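Local structure of ferric iron-binding protein HitA (Pseudomonas aeruginosa PAO1, 6IWF) at residues L7-H12 and V56-E61; Q11-G16 and I33-D38; Q40-I45 and L65-S70. The protein binds ferric iron, is probably a periplasmic solute-binding protein that passes the metal to an ABC transporter, and is involved in gallium internalization. One frame throughout, in Å; residues are numbered along the deposited sequence.

Contact 1: residues L7-H12 and V56-E61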
ATOM      1  N   LEU A   7       4.775 -16.646   8.629  1.00 11.06           N
ATOM      2  CA  LEU A   7       4.618 -15.401   7.893  1.00 12.20           C
ATOM      3  C   LEU A   7       3.564 -14.560   8.594  1.00 11.10           C
ATOM      4  O   LEU A   7       2.411 -14.982   8.705  1.00 12.21           O
ATOM      5  CB  LEU A   7       4.201 -15.660   6.443  1.00 11.20           C
ATOM      6  CG  LEU A   7       3.819 -14.421   5.621  1.00 11.18           C
ATOM      7  CD1 LEU A   7       5.055 -13.527   5.465  1.00 10.84           C
ATOM      8  CD2 LEU A   7       3.235 -14.805   4.251  1.00  9.93           C
ATOM      9  N   TYR A   8       3.959 -13.380   9.061  1.00 10.60           N
ATOM     10  CA  TYR A   8       3.013 -12.372   9.534  1.00 11.52           C
ATOM     11  C   TYR A   8       2.576 -11.567   8.319  1.00 10.22           C
ATOM     12  O   TYR A   8       3.379 -10.817   7.752  1.00 10.18           O
ATOM     13  CB  TYR A   8       3.654 -11.468  10.589  1.00 10.12           C
ATOM     14  CG  TYR A   8       3.647 -12.036  11.998  1.00 10.96           C
ATOM     15  CD1 TYR A   8       3.552 -13.408  12.219  1.00 13.42           C
ATOM     16  CD2 TYR A   8       3.741 -11.200  13.103  1.00 16.06           C
ATOM     17  CE1 TYR A   8       3.552 -13.925  13.501  1.00 13.44           C
ATOM     18  CE2 TYR A   8       3.739 -11.717  14.396  1.00 15.26           C
ATOM     19  CZ  TYR A   8       3.650 -13.078  14.581  1.00 19.67           C
ATOM     20  OH  TYR A   8       3.650 -13.602  15.853  1.00 23.13           O
ATOM     21  N   ASN A   9       1.306 -11.718   7.907  1.00  8.95           N
ATOM     22  CA  ASN A   9       0.837 -11.159   6.641  1.00  9.99           C
ATOM     23  C   ASN A   9      -0.138 -10.015   6.891  1.00 11.54           C
ATOM     24  O   ASN A   9      -1.312 -10.243   7.213  1.00 11.63           O
ATOM     25  CB  ASN A   9       0.177 -12.213   5.751  1.00 11.58           C
ATOM     26  CG  ASN A   9      -0.358 -11.604   4.474  1.00 13.44           C
ATOM     27  OD1 ASN A   9       0.229 -10.660   3.950  1.00 13.28           O
ATOM     28  ND2 ASN A   9      -1.500 -12.105   3.985  1.00 12.76           N
ATOM     29  N   GLY A  10       0.359  -8.791   6.702  1.00  9.57           N
ATOM     30  CA  GLY A  10      -0.449  -7.587   6.651  1.00 13.52           C
ATOM     31  C   GLY A  10      -0.980  -7.237   5.280  1.00 16.04           C
ATOM     32  O   GLY A  10      -1.837  -6.355   5.167  1.00 18.01           O
ATOM     33  N   GLN A  11      -0.486  -7.892   4.231  1.00  9.90           N
ATOM     34  CA  GLN A  11      -1.059  -7.730   2.902  1.00 10.16           C
ATOM     35  C   GLN A  11      -2.375  -8.500   2.815  1.00 10.37           C
ATOM     36  O   GLN A  11      -2.790  -9.178   3.752  1.00 12.56           O
ATOM     37  CB  GLN A  11      -0.097  -8.213   1.819  1.00 12.58           C
ATOM     38  CG  GLN A  11       0.512  -7.112   0.969  1.00 21.12           C
ATOM     39  CD  GLN A  11      -0.477  -6.500  -0.012  1.00 16.32           C
ATOM     40  OE1 GLN A  11      -1.693  -6.605   0.152  1.00 21.25           O
ATOM     41  NE2 GLN A  11       0.046  -5.851  -1.032  1.00 17.95           N
ATOM     42  N   HIS A  12      -3.033  -8.395   1.667  1.00 12.68           N
ATOM     43  CA  HIS A  12      -4.335  -9.032   1.491  1.00 14.82           C
ATOM     44  C   HIS A  12      -4.228 -10.541   1.690  1.00 13.56           C
ATOM     45  O   HIS A  12      -3.202 -11.161   1.396  1.00 14.43           O
ATOM     46  CB  HIS A  12      -4.885  -8.692   0.106  1.00 18.00           C
ATOM     47  CG  HIS A  12      -5.463  -7.313   0.022  1.00 26.55           C
ATOM     48  ND1 HIS A  12      -5.932  -6.637   1.128  1.00 37.82           N
ATOM     49  CD2 HIS A  12      -5.648  -6.482  -1.032  1.00 34.34           C
ATOM     50  CE1 HIS A  12      -6.386  -5.450   0.760  1.00 29.61           C
ATOM     51  NE2 HIS A  12      -6.220  -5.329  -0.544  1.00 39.56           N
ATOM     52  N   VAL A  56       9.094 -13.902   8.855  1.00  8.20           N
ATOM     53  CA  VAL A  56       8.984 -12.931   7.771  1.00  8.05           C
ATOM     54  C   VAL A  56       7.752 -12.081   8.041  1.00 10.22           C
ATOM     55  O   VAL A  56       6.712 -12.600   8.464  1.00 10.56           O
ATOM     56  CB  VAL A  56       8.886 -13.626   6.391  1.00  8.05           C
ATOM     57  CG1 VAL A  56       8.607 -12.618   5.277  1.00  9.64           C
ATOM     58  CG2 VAL A  56      10.169 -14.406   6.091  1.00  8.46           C
ATOM     59  N   LEU A  57       7.879 -10.772   7.827  1.00  5.49           N
ATOM     60  CA  LEU A  57       6.757  -9.847   7.894  1.00  7.90           C
ATOM     61  C   LEU A  57       6.489  -9.291   6.504  1.00  6.34           C
ATOM     62  O   LEU A  57       7.420  -8.883   5.808  1.00  7.99           O
ATOM     63  CB  LEU A  57       7.043  -8.709   8.867  1.00  7.05           C
ATOM     64  CG  LEU A  57       6.016  -7.566   8.916  1.00  8.59           C
ATOM     65  CD1 LEU A  57       4.680  -8.026   9.466  1.00 11.90           C
ATOM     66  CD2 LEU A  57       6.573  -6.403   9.728  1.00  9.63           C
ATOM     67  N   TYR A  58       5.219  -9.264   6.112  1.00  7.73           N
ATOM     68  CA  TYR A  58       4.798  -8.790   4.798  1.00  7.70           C
ATOM     69  C   TYR A  58       3.707  -7.765   5.038  1.00  7.29           C
ATOM     70  O   TYR A  58       2.688  -8.096   5.653  1.00 10.10           O
ATOM     71  CB  TYR A  58       4.283  -9.973   3.969  1.00  8.30           C
ATOM     72  CG  TYR A  58       3.910  -9.721   2.520  1.00  8.95           C
ATOM     73  CD1 TYR A  58       4.319  -8.585   1.830  1.00  7.49           C
ATOM     74  CD2 TYR A  58       3.140 -10.654   1.842  1.00  9.48           C
ATOM     75  CE1 TYR A  58       3.964  -8.403   0.481  1.00 12.61           C
ATOM     76  CE2 TYR A  58       2.784 -10.480   0.521  1.00  9.34           C
ATOM     77  CZ  TYR A  58       3.189  -9.368  -0.151  1.00 10.66           C
ATOM     78  OH  TYR A  58       2.814  -9.238  -1.468  1.00 14.36           O
ATOM     79  N   THR A  59       3.939  -6.514   4.629  1.00  7.30           N
ATOM     80  CA  THR A  59       3.002  -5.438   4.928  1.00 10.19           C
ATOM     81  C   THR A  59       2.473  -4.780   3.658  1.00 10.02           C
ATOM     82  O   THR A  59       3.144  -4.735   2.620  1.00 10.43           O
ATOM     83  CB  THR A  59       3.634  -4.356   5.812  1.00 10.26           C
ATOM     84  OG1 THR A  59       4.755  -3.772   5.139  1.00 11.11           O
ATOM     85  CG2 THR A  59       4.059  -4.935   7.161  1.00 12.47           C
ATOM     86  N   GLU A  60       1.261  -4.239   3.778  1.00  9.38           N
ATOM     87  CA  GLU A  60       0.658  -3.448   2.711  1.00 11.96           C
ATOM     88  C   GLU A  60       1.414  -2.148   2.470  1.00 12.75           C
ATOM     89  O   GLU A  60       1.479  -1.664   1.334  1.00 14.28           O
ATOM     90  CB  GLU A  60      -0.793  -3.136   3.067  1.00 17.84           C
ATOM     91  CG  GLU A  60      -1.818  -3.832   2.222  1.00 21.12           C
ATOM     92  CD  GLU A  60      -3.153  -3.137   2.292  1.00 22.00           C
ATOM     93  OE1 GLU A  60      -3.645  -2.708   1.230  1.00 36.40           O
ATOM     94  OE2 GLU A  60      -3.694  -3.007   3.411  1.00 24.27           O
ATOM     95  N   GLU A  61       1.955  -1.535   3.535  1.00 12.51           N
ATOM     96  CA  GLU A  61       2.578  -0.224   3.450  1.00 13.74           C
ATOM     97  C   GLU A  61       3.924  -0.236   4.160  1.00  8.99           C
ATOM     98  O   GLU A  61       4.235  -1.138   4.946  1.00 10.19           O
ATOM     99  CB  GLU A  61       1.692   0.866   4.064  1.00 12.94           C
ATOM    100  CG  GLU A  61       0.208   0.718   3.752  1.00 19.72           C
ATOM    101  CD  GLU A  61      -0.155   1.094   2.324  1.00 20.67           C
ATOM    102  OE1 GLU A  61      -1.346   0.909   1.961  1.00 24.73           O
ATOM    103  OE2 GLU A  61       0.727   1.572   1.565  1.00 22.85           O
TER
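Gln11 lies across the ring of Tyr58. CB lies 3.9 Å from Tyr58 CE2. CG sits over one face, 3.9 Å from the ring centroid and 21° off the normal, a CH-pi contact offset toward the rim. A bend at chi2 (-73°) turns CD off the ring, where it meets CG of Glu60, and OE1 ends 3.5 Å from that same CG. OE1 also accepts the backbone N-H of His12 at 2.7 Å, and NE2 turns to a weak hydrogen bond with Glu263 OE1. Before Gln11 and Glu60 in the chain, strands 4-9 and 56-59 run parallel in the sheet of a periplasmic-binding-protein fold, their short segments 15° apart. Tyr8 N bonds to Val56 O and Tyr58 N to Tyr8 O, both 2.9 Å, and Gly10 N then reaches Tyr58 O. Leu7 CD1 packs on Val56 CG1 at 3.7 Å, on the sheet face that also carries Tyr58. Past the strand ends stand His12 and Glu60, both seen to bind ferric iron, although none is bound to this chain. His12 CE1 is 3.9 Å from Glu60 OE1, and that carboxylate oxygen is hydrogen-bonded to the hydroxyl of Tyr196, another iron ligand.

Contact 2: residues Q11-G16 and I33-D38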
ATOM      1  N   GLN A  11      -0.486  -7.892   4.231  1.00  9.90           N
ATOM      2  CA  GLN A  11      -1.059  -7.730   2.902  1.00 10.16           C
ATOM      3  C   GLN A  11      -2.375  -8.500   2.815  1.00 10.37           C
ATOM      4  O   GLN A  11      -2.790  -9.178   3.752  1.00 12.56           O
ATOM      5  CB  GLN A  11      -0.097  -8.213   1.819  1.00 12.58           C
ATOM      6  CG  GLN A  11       0.512  -7.112   0.969  1.00 21.12           C
ATOM      7  CD  GLN A  11      -0.477  -6.500  -0.012  1.00 16.32           C
ATOM      8  OE1 GLN A  11      -1.693  -6.605   0.152  1.00 21.25           O
ATOM      9  NE2 GLN A  11       0.046  -5.851  -1.032  1.00 17.95           N
ATOM     10  N   HIS A  12      -3.033  -8.395   1.667  1.00 12.68           N
ATOM     11  CA  HIS A  12      -4.335  -9.032   1.491  1.00 14.82           C
ATOM     12  C   HIS A  12      -4.228 -10.541   1.690  1.00 13.56           C
ATOM     13  O   HIS A  12      -3.202 -11.161   1.396  1.00 14.43           O
ATOM     14  CB  HIS A  12      -4.885  -8.692   0.106  1.00 18.00           C
ATOM     15  CG  HIS A  12      -5.463  -7.313   0.022  1.00 26.55           C
ATOM     16  ND1 HIS A  12      -5.932  -6.637   1.128  1.00 37.82           N
ATOM     17  CD2 HIS A  12      -5.648  -6.482  -1.032  1.00 34.34           C
ATOM     18  CE1 HIS A  12      -6.386  -5.450   0.760  1.00 29.61           C
ATOM     19  NE2 HIS A  12      -6.220  -5.329  -0.544  1.00 39.56           N
ATOM     20  N   ALA A  13      -5.306 -11.129   2.222  1.00 14.35           N
ATOM     21  CA  ALA A  13      -5.285 -12.534   2.632  1.00 16.22           C
ATOM     22  C   ALA A  13      -4.902 -13.455   1.478  1.00 12.55           C
ATOM     23  O   ALA A  13      -4.020 -14.314   1.623  1.00 13.98           O
ATOM     24  CB  ALA A  13      -6.649 -12.925   3.198  1.00 18.67           C
ATOM     25  N   ALA A  14      -5.540 -13.280   0.319  1.00 17.04           N
ATOM     26  CA  ALA A  14      -5.284 -14.160  -0.818  1.00 16.48           C
ATOM     27  C   ALA A  14      -3.880 -13.985  -1.377  1.00 15.23           C
ATOM     28  O   ALA A  14      -3.329 -14.923  -1.958  1.00 15.51           O
ATOM     29  CB  ALA A  14      -6.314 -13.915  -1.923  1.00 19.22           C
ATOM     30  N   THR A  15      -3.295 -12.796  -1.238  1.00 13.44           N
ATOM     31  CA  THR A  15      -1.924 -12.591  -1.700  1.00 12.77           C
ATOM     32  C   THR A  15      -0.932 -13.343  -0.817  1.00 12.51           C
ATOM     33  O   THR A  15       0.015 -13.965  -1.318  1.00 10.74           O
ATOM     34  CB  THR A  15      -1.612 -11.091  -1.717  1.00 13.52           C
ATOM     35  OG1 THR A  15      -2.619 -10.399  -2.478  1.00 13.54           O
ATOM     36  CG2 THR A  15      -0.241 -10.819  -2.318  1.00 11.04           C
ATOM     37  N   GLY A  16      -1.125 -13.285   0.504  1.00 11.32           N
ATOM     38  CA  GLY A  16      -0.264 -14.046   1.394  1.00 12.44           C
ATOM     39  C   GLY A  16      -0.400 -15.539   1.164  1.00 15.35           C
ATOM     40  O   GLY A  16       0.591 -16.273   1.159  1.00 14.87           O
ATOM     41  N   ILE A  33       0.673 -18.952   8.260  1.00 15.94           N
ATOM     42  CA  ILE A  33       0.346 -17.534   8.065  1.00 16.89           C
ATOM     43  C   ILE A  33      -0.449 -17.013   9.255  1.00 22.25           C
ATOM     44  O   ILE A  33      -1.535 -17.522   9.563  1.00 21.48           O
ATOM     45  CB  ILE A  33      -0.431 -17.280   6.764  1.00 20.33           C
ATOM     46  CG1 ILE A  33       0.367 -17.768   5.557  1.00 19.05           C
ATOM     47  CG2 ILE A  33      -0.761 -15.773   6.627  1.00 14.19           C
ATOM     48  CD1 ILE A  33      -0.296 -17.471   4.232  1.00 20.54           C
ATOM     49  N   ARG A  34       0.078 -15.969   9.893  1.00 15.45           N
ATOM     50  CA  ARG A  34      -0.637 -15.200  10.905  1.00 15.44           C
ATOM     51  C   ARG A  34      -1.170 -13.945  10.223  1.00 19.94           C
ATOM     52  O   ARG A  34      -0.396 -13.076   9.808  1.00 14.70           O
ATOM     53  CB  ARG A  34       0.285 -14.863  12.075  1.00 16.84           C
ATOM     54  CG  ARG A  34      -0.440 -14.537  13.378  1.00 24.01           C
ATOM     55  CD  ARG A  34      -0.763 -13.062  13.478  1.00 25.66           C
ATOM     56  NE  ARG A  34      -1.114 -12.667  14.841  1.00 32.34           N
ATOM     57  CZ  ARG A  34      -2.357 -12.653  15.314  1.00 37.11           C
ATOM     58  NH1 ARG A  34      -2.590 -12.278  16.568  1.00 32.98           N
ATOM     59  NH2 ARG A  34      -3.367 -13.017  14.535  1.00 37.16           N
ATOM     60  N   LYS A  35      -2.488 -13.863  10.071  1.00 20.89           N
ATOM     61  CA  LYS A  35      -3.108 -12.756   9.365  1.00 16.92           C
ATOM     62  C   LYS A  35      -3.427 -11.625  10.332  1.00 16.94           C
ATOM     63  O   LYS A  35      -3.909 -11.862  11.443  1.00 18.83           O
ATOM     64  CB  LYS A  35      -4.387 -13.220   8.667  1.00 20.69           C
ATOM     65  CG  LYS A  35      -5.036 -12.147   7.836  1.00 19.40           C
ATOM     66  CD  LYS A  35      -4.244 -11.866   6.563  1.00 16.60           C
ATOM     67  CE  LYS A  35      -4.799 -10.662   5.829  1.00 19.74           C
ATOM     68  NZ  LYS A  35      -4.208  -9.375   6.310  1.00 17.09           N
ATOM     69  N   GLY A  36      -3.141 -10.399   9.912  1.00 14.96           N
ATOM     70  CA  GLY A  36      -3.470  -9.247  10.734  1.00 16.35           C
ATOM     71  C   GLY A  36      -3.313  -7.975   9.934  1.00 13.10           C
ATOM     72  O   GLY A  36      -2.917  -7.991   8.765  1.00 14.73           O
ATOM     73  N   GLY A  37      -3.658  -6.857  10.569  1.00 16.65           N
ATOM     74  CA  GLY A  37      -3.344  -5.571   9.986  1.00 13.05           C
ATOM     75  C   GLY A  37      -1.885  -5.216  10.219  1.00 12.57           C
ATOM     76  O   GLY A  37      -1.269  -5.660  11.186  1.00 13.94           O
ATOM     77  N   ASP A  38      -1.339  -4.416   9.297  1.00 13.25           N
ATOM     78  CA  ASP A  38       0.032  -3.909   9.376  1.00 14.91           C
ATOM     79  C   ASP A  38       0.424  -3.488  10.788  1.00 16.13           C
ATOM     80  O   ASP A  38       1.365  -4.028  11.382  1.00 16.00           O
ATOM     81  CB  ASP A  38       0.187  -2.703   8.439  1.00 14.49           C
ATOM     82  CG  ASP A  38       0.431  -3.091   6.985  1.00 16.02           C
ATOM     83  OD1 ASP A  38       0.425  -4.307   6.656  1.00 17.48           O
ATOM     84  OD2 ASP A  38       0.611  -2.152   6.170  1.00 16.87           O
TER
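The Gln11 carbonyl and Ala13 meet Lys35 where the first turn of helix 13-27 passes the end of strand 30-35. The backbones stay well apart: CA atoms of Ala13 and Lys35 are 7.1 Å from each other, and those of Gly16 and Ile33 7.6 Å, so side chains have to bridge the interval. His12 occupies the N-cap position, and its carbonyl oxygen accepts the N-H of Gly16 at 3.1 Å. The two segments belong to a beta-alpha-beta unit, strand 4-9, helix 13-27 and strand 30-35, in which the helix connects two neighbouring parallel strands.

Lys35 does most of the bridging. Its CG is anti to the backbone N (chi1 -176°), and bends at chi2 and chi4 bring the chain to the helix start. CE passes 3.7 Å from Ala13 N and 3.9 Å from Ala13 CB. NZ then donates to Gln11 O at 2.9 Å, with a C=O...N angle of 150° and the donor tilted 30° from the carbonyl plane. Nearer the other end of the contact, Ile33 CD1 reaches Gly16 O at 3.4 Å, an apolar methyl against the helix backbone.

The ammonium group has further acceptors: Asn9 O takes a hydrogen bond, and Gly36 O a weak one. All three are main-chain carbonyls, so hydrogen bonding here ties the lysine to backbone on both segments and to the end of strand 4-9. Lys35 NZ also lies 6.1 Å from His12 ND1, and a positive charge there could slightly influence the electrostatics beside the metal site; the more direct consequence is that one side chain links the backbone leading into His12 with the end of strand 30-35.

Contact 3: residues Q40-I45 and L65-S70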
ATOM      1  N   GLN A  40      -1.209  -3.759  13.708  1.00 10.98           N
ATOM      2  CA  GLN A  40      -1.426  -4.799  14.706  1.00 15.84           C
ATOM      3  C   GLN A  40      -0.275  -5.797  14.695  1.00 15.52           C
ATOM      4  O   GLN A  40       0.235  -6.188  15.752  1.00 16.08           O
ATOM      5  CB  GLN A  40      -2.768  -5.492  14.443  1.00 19.69           C
ATOM      6  CG  GLN A  40      -2.950  -6.847  15.098  1.00 24.52           C
ATOM      7  CD  GLN A  40      -3.935  -7.742  14.339  1.00 30.08           C
ATOM      8  OE1 GLN A  40      -4.797  -7.261  13.590  1.00 30.33           O
ATOM      9  NE2 GLN A  40      -3.801  -9.053  14.527  1.00 36.11           N
ATOM     10  N   LEU A  41       0.179  -6.182  13.499  1.00 13.37           N
ATOM     11  CA  LEU A  41       1.277  -7.141  13.413  1.00 12.68           C
ATOM     12  C   LEU A  41       2.589  -6.524  13.880  1.00 13.40           C
ATOM     13  O   LEU A  41       3.360  -7.171  14.598  1.00 12.21           O
ATOM     14  CB  LEU A  41       1.403  -7.671  11.989  1.00  8.04           C
ATOM     15  CG  LEU A  41       0.226  -8.546  11.550  1.00 11.43           C
ATOM     16  CD1 LEU A  41       0.318  -8.779  10.050  1.00 10.78           C
ATOM     17  CD2 LEU A  41       0.248  -9.857  12.311  1.00 14.56           C
ATOM     18  N   ALA A  42       2.862  -5.273  13.489  1.00 11.72           N
ATOM     19  CA  ALA A  42       4.087  -4.623  13.950  1.00 11.01           C
ATOM     20  C   ALA A  42       4.072  -4.446  15.467  1.00 14.94           C
ATOM     21  O   ALA A  42       5.098  -4.636  16.133  1.00 16.51           O
ATOM     22  CB  ALA A  42       4.272  -3.283  13.239  1.00 13.96           C
ATOM     23  N   SER A  43       2.908  -4.113  16.036  1.00 14.74           N
ATOM     24  CA  SER A  43       2.809  -4.011  17.490  1.00 17.24           C
ATOM     25  C   SER A  43       2.976  -5.367  18.157  1.00 16.11           C
ATOM     26  O   SER A  43       3.607  -5.465  19.212  1.00 17.23           O
ATOM     27  CB  SER A  43       1.476  -3.389  17.897  1.00 12.82           C
ATOM     28  OG  SER A  43       1.432  -2.041  17.474  1.00 15.71           O
ATOM     29  N   GLN A  44       2.418  -6.422  17.563  1.00 15.84           N
ATOM     30  CA  GLN A  44       2.597  -7.755  18.122  1.00 16.65           C
ATOM     31  C   GLN A  44       4.067  -8.143  18.130  1.00 18.67           C
ATOM     32  O   GLN A  44       4.583  -8.645  19.135  1.00 19.20           O
ATOM     33  CB  GLN A  44       1.781  -8.772  17.333  1.00 15.08           C
ATOM     34  CG  GLN A  44       1.796 -10.179  17.932  1.00 21.21           C
ATOM     35  CD  GLN A  44       0.929 -11.150  17.149  1.00 27.96           C
ATOM     36  OE1 GLN A  44       0.051 -10.736  16.383  1.00 31.94           O
ATOM     37  NE2 GLN A  44       1.173 -12.448  17.330  1.00 30.57           N
ATOM     38  N   ILE A  45       4.764  -7.909  17.011  1.00 15.35           N
ATOM     39  CA  ILE A  45       6.189  -8.224  16.959  1.00 15.56           C
ATOM     40  C   ILE A  45       6.949  -7.422  18.005  1.00 19.25           C
ATOM     41  O   ILE A  45       7.845  -7.946  18.679  1.00 27.03           O
ATOM     42  CB  ILE A  45       6.747  -7.978  15.546  1.00 15.02           C
ATOM     43  CG1 ILE A  45       6.218  -9.042  14.582  1.00 12.54           C
ATOM     44  CG2 ILE A  45       8.275  -7.983  15.569  1.00 16.30           C
ATOM     45  CD1 ILE A  45       6.424  -8.700  13.097  1.00 12.51           C
ATOM     46  N   LEU A  65       7.334  -1.007   8.480  1.00 10.37           N
ATOM     47  CA  LEU A  65       8.675  -1.547   8.290  1.00  9.17           C
ATOM     48  C   LEU A  65       9.726  -0.536   8.713  1.00  9.82           C
ATOM     49  O   LEU A  65      10.741  -0.905   9.319  1.00  8.95           O
ATOM     50  CB  LEU A  65       8.893  -1.954   6.832  1.00 10.24           C
ATOM     51  CG  LEU A  65       7.937  -3.003   6.281  1.00 10.20           C
ATOM     52  CD1 LEU A  65       8.139  -3.144   4.765  1.00  7.92           C
ATOM     53  CD2 LEU A  65       8.163  -4.320   6.987  1.00  9.71           C
ATOM     54  N   ILE A  66       9.506   0.742   8.392  1.00  9.15           N
ATOM     55  CA  ILE A  66      10.437   1.775   8.820  1.00  8.64           C
ATOM     56  C   ILE A  66      10.469   1.834  10.338  1.00  9.22           C
ATOM     57  O   ILE A  66      11.540   1.971  10.941  1.00 11.92           O
ATOM     58  CB  ILE A  66      10.062   3.130   8.182  1.00 12.49           C
ATOM     59  CG1 ILE A  66      10.330   3.075   6.668  1.00 14.50           C
ATOM     60  CG2 ILE A  66      10.855   4.276   8.818  1.00 12.67           C
ATOM     61  CD1 ILE A  66       9.725   4.208   5.904  1.00 15.45           C
ATOM     62  N   ARG A  67       9.303   1.648  10.977  1.00  9.44           N
ATOM     63  CA  ARG A  67       9.227   1.621  12.441  1.00 11.11           C
ATOM     64  C   ARG A  67      10.037   0.461  13.010  1.00 12.52           C
ATOM     65  O   ARG A  67      10.892   0.656  13.883  1.00  9.71           O
ATOM     66  CB  ARG A  67       7.759   1.530  12.892  1.00 12.30           C
ATOM     67  CG  ARG A  67       7.541   1.286  14.403  1.00 18.15           C
ATOM     68  CD  ARG A  67       6.121   0.763  14.711  1.00 18.43           C
ATOM     69  NE  ARG A  67       5.957   0.412  16.123  1.00 25.12           N
ATOM     70  CZ  ARG A  67       4.939  -0.289  16.616  1.00 24.87           C
ATOM     71  NH1 ARG A  67       3.978  -0.727  15.818  1.00 26.26           N
ATOM     72  NH2 ARG A  67       4.880  -0.556  17.917  1.00 30.54           N
ATOM     73  N   LEU A  68       9.790  -0.757  12.511  1.00  8.34           N
ATOM     74  CA  LEU A  68      10.485  -1.936  13.021  1.00 10.83           C
ATOM     75  C   LEU A  68      11.973  -1.893  12.700  1.00  9.81           C
ATOM     76  O   LEU A  68      12.799  -2.403  13.475  1.00  8.87           O
ATOM     77  CB  LEU A  68       9.859  -3.201  12.434  1.00  9.75           C
ATOM     78  CG  LEU A  68       8.438  -3.528  12.898  1.00 12.55           C
ATOM     79  CD1 LEU A  68       8.037  -4.875  12.361  1.00 15.81           C
ATOM     80  CD2 LEU A  68       8.346  -3.541  14.398  1.00 14.79           C
ATOM     81  N   ALA A  69      12.332  -1.342  11.538  1.00  6.63           N
ATOM     82  CA  ALA A  69      13.744  -1.208  11.196  1.00 10.50           C
ATOM     83  C   ALA A  69      14.449  -0.269  12.159  1.00 11.60           C
ATOM     84  O   ALA A  69      15.567  -0.550  12.613  1.00 13.33           O
ATOM     85  CB  ALA A  69      13.902  -0.701   9.763  1.00 11.00           C
ATOM     86  N   SER A  70      13.816   0.861  12.466  1.00  9.74           N
ATOM     87  CA  SER A  70      14.394   1.803  13.421  1.00 12.83           C
ATOM     88  C   SER A  70      14.627   1.155  14.778  1.00 11.67           C
ATOM     89  O   SER A  70      15.591   1.503  15.468  1.00 16.41           O
ATOM     90  CB  SER A  70      13.486   3.023  13.584  1.00 15.50           C
ATOM     91  OG  SER A  70      13.407   3.770  12.388  1.00 27.01           O
TER
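Leu68 of helix 63-70 packs against Ala42 of helix 38-48, the pair whose CA atoms come nearest across the contact, at 7.0 Å. The short segments run nearly parallel, 12° apart, with their axes 10.4 Å from each other at closest approach. The buried side is mainly aliphatic. Leu68 CG is anti to the carbonyl carbon (chi1 -68°), and the two methyls beyond it divide their contacts: CD1 lies 4.2 Å from Ala42 CB and equally far from Ile45 CD1, whereas CD2 comes 3.8 Å from the backbone atom Ala42 O.

Toward the more exposed side the contact becomes looser and polar. Arg67, extended from CG to NE, spans the gap, and its NH1 is 3.6 Å from Ala42 CB. The same nitrogen gives a weak hydrogen bond to Ser43 OG, long at 3.3 Å but nearly straight, with an angle of 165° at the hydrogen. Ser43 OG meets the guanidinium at its edge, in plane, while also hydrogen-bonding to Gly39 O within its own helix.

The aliphatic side faces the sheet: Ile45 and Leu68 both touch Leu57 of strand 56-59, and Ile45 also touches Tyr8 of strand 4-9. The two helices thus pack side by side over these strands, one preceding and the other following strand 56-59 in the chain.

Contacts 1 and 2 have centres about 5 Å apart and share Gln11 and His12; the centre of contact 3 is about 11 Å from that of contact 1 and about 15 Å from that of contact 2. Along the chain, strand 4-9, helix 13-27, strand 30-35, helix 38-48, strand 56-59 and helix 63-70 alternate. The first segments of contacts 1 and 2 overlap just after strand 4-9, both segments of contact 2 precede those of contact 3, and the segments of contacts 1 and 3 alternate. Strand 4-9 lies between strands 30-35 and 56-59 in one sheet, with the helix pair of contact 3 against it. Asp38 ties contact 2 to contact 1 through the backbone N-H groups of Glu60 and Glu61, placing this helix start beside the iron ligand Glu60.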